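Local structure of epidermin biosynthesis protein EpiD (Staphylococcus aureus, 3QJG) at the interface of chains A and B. The protein is a flavoprotein of the HFCD family that binds FMN and probably oxidatively decarboxylates the C-terminal cysteine of the epidermin precursor peptide during lantibiotic biosynthesis. Residues are numbered along the deposited sequence; one frame, centred on the assembly and turned at random. Chains: chain A/B, Epidermin biosynthesis protein EpiD.

Contact 1: the interface of chains A and B. Residues chain A 104, 107-108; chain B 87, 91, 122-123, 126, 129.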
loop_
_atom_site.group_PDB
_atom_site.type_symbol
_atom_site.label_atom_id
_atom_site.label_comp_id
_atom_site.label_asym_id
_atom_site.label_seq_id
_atom_site.Cartn_x
_atom_site.Cartn_y
_atom_site.Cartn_z
ATOM N N THR A 104 14.704 0.253 -28.466
ATOM C CA THR A 104 16.114 0.624 -28.435
ATOM C C THR A 104 17.059 -0.483 -28.967
ATOM O O THR A 104 18.053 -0.188 -29.669
ATOM C CB THR A 104 16.555 0.984 -26.977
ATOM O OG1 THR A 104 15.682 2.010 -26.479
ATOM C CG2 THR A 104 17.994 1.409 -26.887
ATOM N N HIS A 107 16.545 -0.375 -32.824
ATOM C CA HIS A 107 17.273 0.791 -33.309
ATOM C C HIS A 107 18.787 0.546 -33.474
ATOM O O HIS A 107 19.407 1.052 -34.379
ATOM C CB HIS A 107 17.054 1.936 -32.335
ATOM C CG HIS A 107 17.566 3.235 -32.809
ATOM N ND1 HIS A 107 17.006 3.894 -33.880
ATOM C CD2 HIS A 107 18.601 4.000 -32.389
ATOM C CE1 HIS A 107 17.650 5.030 -34.074
ATOM N NE2 HIS A 107 18.617 5.123 -33.175
ATOM N N THR A 108 19.360 -0.283 -32.633
ATOM C CA THR A 108 20.774 -0.520 -32.601
ATOM C C THR A 108 21.216 -1.608 -33.627
ATOM O O THR A 108 22.424 -1.872 -33.804
ATOM C CB THR A 108 21.139 -0.916 -31.157
ATOM O OG1 THR A 108 20.643 0.095 -30.252
ATOM C CG2 THR A 108 22.663 -1.089 -30.966
ATOM N N SER B 87 19.611 9.113 -28.597
ATOM C CA SER B 87 19.032 8.887 -29.935
ATOM C C SER B 87 17.516 9.039 -29.890
ATOM O O SER B 87 16.903 9.732 -30.707
ATOM C CB SER B 87 19.396 7.495 -30.479
ATOM O OG SER B 87 19.335 7.515 -31.897
ATOM N N ASN B 91 15.453 11.820 -32.015
ATOM C CA ASN B 91 14.529 11.308 -33.015
ATOM C C ASN B 91 13.117 11.681 -32.712
ATOM O O ASN B 91 12.379 12.018 -33.624
ATOM C CB ASN B 91 14.708 9.779 -33.185
ATOM C CG ASN B 91 16.020 9.425 -33.805
ATOM O OD1 ASN B 91 16.531 10.176 -34.612
ATOM N ND2 ASN B 91 16.632 8.289 -33.359
ATOM N N ARG B 122 26.431 2.560 -33.352
ATOM C CA ARG B 122 25.348 2.010 -34.182
ATOM C C ARG B 122 24.063 2.832 -34.208
ATOM O O ARG B 122 23.378 2.835 -35.215
ATOM C CB ARG B 122 25.059 0.559 -33.840
ATOM C CG ARG B 122 26.299 -0.337 -33.869
ATOM C CD ARG B 122 25.905 -1.798 -33.689
ATOM N NE ARG B 122 26.689 -2.557 -32.696
ATOM C CZ ARG B 122 27.325 -3.725 -32.897
ATOM N NH1 ARG B 122 27.357 -4.349 -34.086
ATOM N NH2 ARG B 122 27.972 -4.278 -31.880
ATOM N N MET B 123 23.757 3.559 -33.119
ATOM C CA MET B 123 22.599 4.415 -33.070
ATOM C C MET B 123 22.869 5.685 -33.789
ATOM O O MET B 123 22.027 6.190 -34.509
ATOM C CB MET B 123 22.190 4.681 -31.627
ATOM C CG MET B 123 22.099 3.377 -30.798
ATOM S SD MET B 123 22.090 3.562 -29.025
ATOM C CE MET B 123 20.443 4.178 -28.732
ATOM N N ASN B 126 22.837 4.883 -37.333
ATOM C CA ASN B 126 21.534 4.538 -37.841
ATOM C C ASN B 126 21.100 5.610 -38.887
ATOM O O ASN B 126 21.237 6.786 -38.604
ATOM C CB ASN B 126 20.507 4.446 -36.713
ATOM C CG ASN B 126 19.179 3.917 -37.187
ATOM O OD1 ASN B 126 18.504 4.578 -37.962
ATOM N ND2 ASN B 126 18.803 2.735 -36.733
ATOM N N THR B 129 18.522 8.288 -37.547
ATOM C CA THR B 129 19.140 9.189 -36.672
ATOM C C THR B 129 19.920 10.272 -37.450
ATOM O O THR B 129 19.803 11.444 -37.082
ATOM C CB THR B 129 20.108 8.486 -35.700
ATOM O OG1 THR B 129 19.457 7.353 -35.081
ATOM C CG2 THR B 129 20.599 9.458 -34.693
#

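Contact 2: the interface of chains A and B. Residues chain A 95-97; chain B 87-88, 91-92, 95, 132.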
loop_
_atom_site.group_PDB
_atom_site.type_symbol
_atom_site.label_atom_id
_atom_site.label_comp_id
_atom_site.label_asym_id
_atom_site.label_seq_id
_atom_site.Cartn_x
_atom_site.Cartn_y
_atom_site.Cartn_z
ATOM N N ASN A 95 10.998 5.587 -37.433
ATOM C CA ASN A 95 11.355 7.010 -37.079
ATOM C C ASN A 95 12.419 7.151 -36.014
ATOM O O ASN A 95 12.721 8.228 -35.561
ATOM C CB ASN A 95 10.110 7.734 -36.613
ATOM C CG ASN A 95 9.176 8.057 -37.736
ATOM O OD1 ASN A 95 9.433 9.003 -38.497
ATOM N ND2 ASN A 95 8.042 7.334 -37.811
ATOM N N GLY A 96 12.977 6.058 -35.595
ATOM C CA GLY A 96 14.071 6.054 -34.645
ATOM C C GLY A 96 13.648 6.318 -33.239
ATOM O O GLY A 96 14.502 6.580 -32.379
ATOM N N ILE A 97 12.364 6.141 -32.961
ATOM C CA ILE A 97 11.755 6.399 -31.654
ATOM C C ILE A 97 12.061 5.130 -30.862
ATOM O O ILE A 97 11.688 4.045 -31.290
ATOM C CB ILE A 97 10.235 6.585 -31.786
ATOM C CG1 ILE A 97 9.910 7.731 -32.757
ATOM C CG2 ILE A 97 9.560 6.927 -30.432
ATOM C CD1 ILE A 97 10.898 8.807 -32.756
ATOM N N SER B 87 19.611 9.113 -28.597
ATOM C CA SER B 87 19.032 8.887 -29.935
ATOM C C SER B 87 17.516 9.039 -29.890
ATOM O O SER B 87 16.903 9.732 -30.707
ATOM C CB SER B 87 19.396 7.495 -30.479
ATOM O OG SER B 87 19.335 7.515 -31.897
ATOM N N ASN B 88 16.907 8.432 -28.887
ATOM C CA ASN B 88 15.477 8.546 -28.749
ATOM C C ASN B 88 14.980 9.971 -28.700
ATOM O O ASN B 88 14.112 10.352 -29.492
ATOM C CB ASN B 88 14.981 7.761 -27.535
ATOM C CG ASN B 88 13.504 7.971 -27.286
ATOM O OD1 ASN B 88 12.667 7.495 -28.055
ATOM N ND2 ASN B 88 13.176 8.722 -26.230
ATOM N N ASN B 91 15.453 11.820 -32.015
ATOM C CA ASN B 91 14.529 11.308 -33.015
ATOM C C ASN B 91 13.117 11.681 -32.712
ATOM O O ASN B 91 12.379 12.018 -33.624
ATOM C CB ASN B 91 14.708 9.779 -33.185
ATOM C CG ASN B 91 16.020 9.425 -33.805
ATOM O OD1 ASN B 91 16.531 10.176 -34.612
ATOM N ND2 ASN B 91 16.632 8.289 -33.359
ATOM N N LYS B 92 12.742 11.735 -31.428
ATOM C CA LYS B 92 11.453 12.304 -31.040
ATOM C C LYS B 92 11.356 13.798 -31.382
ATOM O O LYS B 92 10.358 14.209 -31.981
ATOM C CB LYS B 92 11.100 12.076 -29.576
ATOM C CG LYS B 92 10.656 10.646 -29.240
ATOM C CD LYS B 92 9.712 10.583 -28.015
ATOM C CE LYS B 92 9.491 9.167 -27.541
ATOM N NZ LYS B 92 8.881 9.143 -26.226
ATOM N N ASN B 95 10.792 14.705 -35.090
ATOM C CA ASN B 95 9.437 14.306 -35.472
ATOM C C ASN B 95 8.266 15.068 -34.816
ATOM O O ASN B 95 7.102 14.788 -35.106
ATOM C CB ASN B 95 9.336 12.782 -35.230
ATOM C CG ASN B 95 10.067 11.994 -36.340
ATOM O OD1 ASN B 95 9.709 12.155 -37.517
ATOM N ND2 ASN B 95 11.091 11.165 -35.979
ATOM N N ASN B 132 17.448 12.556 -39.225
ATOM C CA ASN B 132 16.876 13.415 -38.162
ATOM C C ASN B 132 17.821 14.534 -37.687
ATOM O O ASN B 132 17.375 15.638 -37.554
ATOM C CB ASN B 132 16.401 12.565 -36.981
ATOM C CG ASN B 132 15.150 11.771 -37.314
ATOM O OD1 ASN B 132 14.444 12.105 -38.246
ATOM N ND2 ASN B 132 14.883 10.738 -36.557
HETATM O O HOH W 1 8.664 10.938 -40.176
HETATM O O HOH W 2 12.134 10.095 -38.667
#

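Contact 1: the interface of chains A and B
The imidazole of A:His107, at the end of helix 101-107, meets chain B between polar side chains and B:Met123, NE2 leading. B:Asn126 lies over one face: its amide and the ring are 13° from parallel, a stack in which ND2 sits 3.5 Å above the ring plane, offset toward the rim. The same ND2 donates to the main-chain O of A:His107 (3.0 Å), arriving in the carbonyl plane on a lone pair, although that oxygen is tilted slightly from the amide plane. One amide thus holds both the ring and the backbone of the histidine. With CG anti to the backbone N (chi1 -171°), the ring is carried across to chain B, where NE2 meets B:Ser87 OG in a hydrogen bond of 2.8 Å, its direction undecided. B:Thr129 OG1 stands at the ring edge, in its plane, 3.1 Å from both NE2 and CE1 of A:His107, so any bond to NE2 would be poorly directed and secondary to that with B:Ser87. This threonine is oriented from within chain B, since OG1 donates to the main-chain O of B:Met123 at 2.9 Å. B:Asn91 comes from the opposite direction, its amide turned 66° from the imidazole plane and its ND2 3.5 Å from CE1 of A:His107, displaced from the ring plane on the side away from B:Asn126. The B:Met123 side chain crosses the histidine at about a right angle, with CB 3.7 Å from CD2 of A:His107. Its chain bends at chi3, which carries CE back toward CD2 and the methyl of A:Thr104. A:Thr108 places CG2 against CB of B:Arg122, while its OG1 hydroxyl donates to the main-chain O of A:Thr104 at 2.7 Å.

Contact 2: the interface of chains A and B
A:Asn95 and B:Asn95 meet with their amide planes nearly perpendicular, 83° apart, so neither lies flat on the other. Their OD1 atoms approach to 3.3 Å, an acceptor pair that cannot bond directly; two waters mediate instead. Water 1 links both oxygens, at 2.7 Å from A:Asn95 OD1 and 3.1 Å from B:Asn95 OD1. Water 2 joins A:Asn95 OD1 to B:Asn95 ND2 and to B:Asn132 OD1. The B:Asn95 amide is tied back to the preceding helix 87-94, as ND2 donates to the main-chain O of B:Asn91 (2.8 Å).

The amide of B:Asn91 is gripped at both ends. Its ND2 donates to A:Gly96 O at 2.9 Å, from above the carbonyl plane rather than along a lone pair. Its OD1 accepts a short, almost straight bond from B:Asn132 ND2 (2.6 Å, 177° at H), lying in the amide plane of that donor but reaching OD1 from above the B:Asn91 carbonyl plane. This second-shell bond may help restrain rotation of the B:Asn91 amide and keep ND2 turned toward chain A.

Alongside, A:Ile97 supplies the apolar part: CD1 lies over the backbone of B:Asn91. Its CG2 branch, anti to the backbone N, packs 3.7 Å from CE of the extended B:Lys92 side chain, which crosses it at about a right angle. In the fold, A:Asn95 to A:Ile97 form the loop after helix 87-94, set against that same helix and the following loop residue of chain B, with helix 127-138 behind.

The C-alpha centres of contacts 1 and 2 lie about 8 Å apart, and both use B:Ser87 and B:Asn91 of helix 87-94, although B:Ser87 is only marginal in contact 2. Helix 127-138 of chain B also serves both, through different residues. On chain A, the segments involved are the loop after helix 87-94 and the end of helix 101-107, close neighbours in sequence. The two contacts are thus adjoining patches of the A-B interface. Twelve copies make up the deposited assembly, consistent with the dodecamers known for EpiD, and these patches probably help join neighbouring subunits.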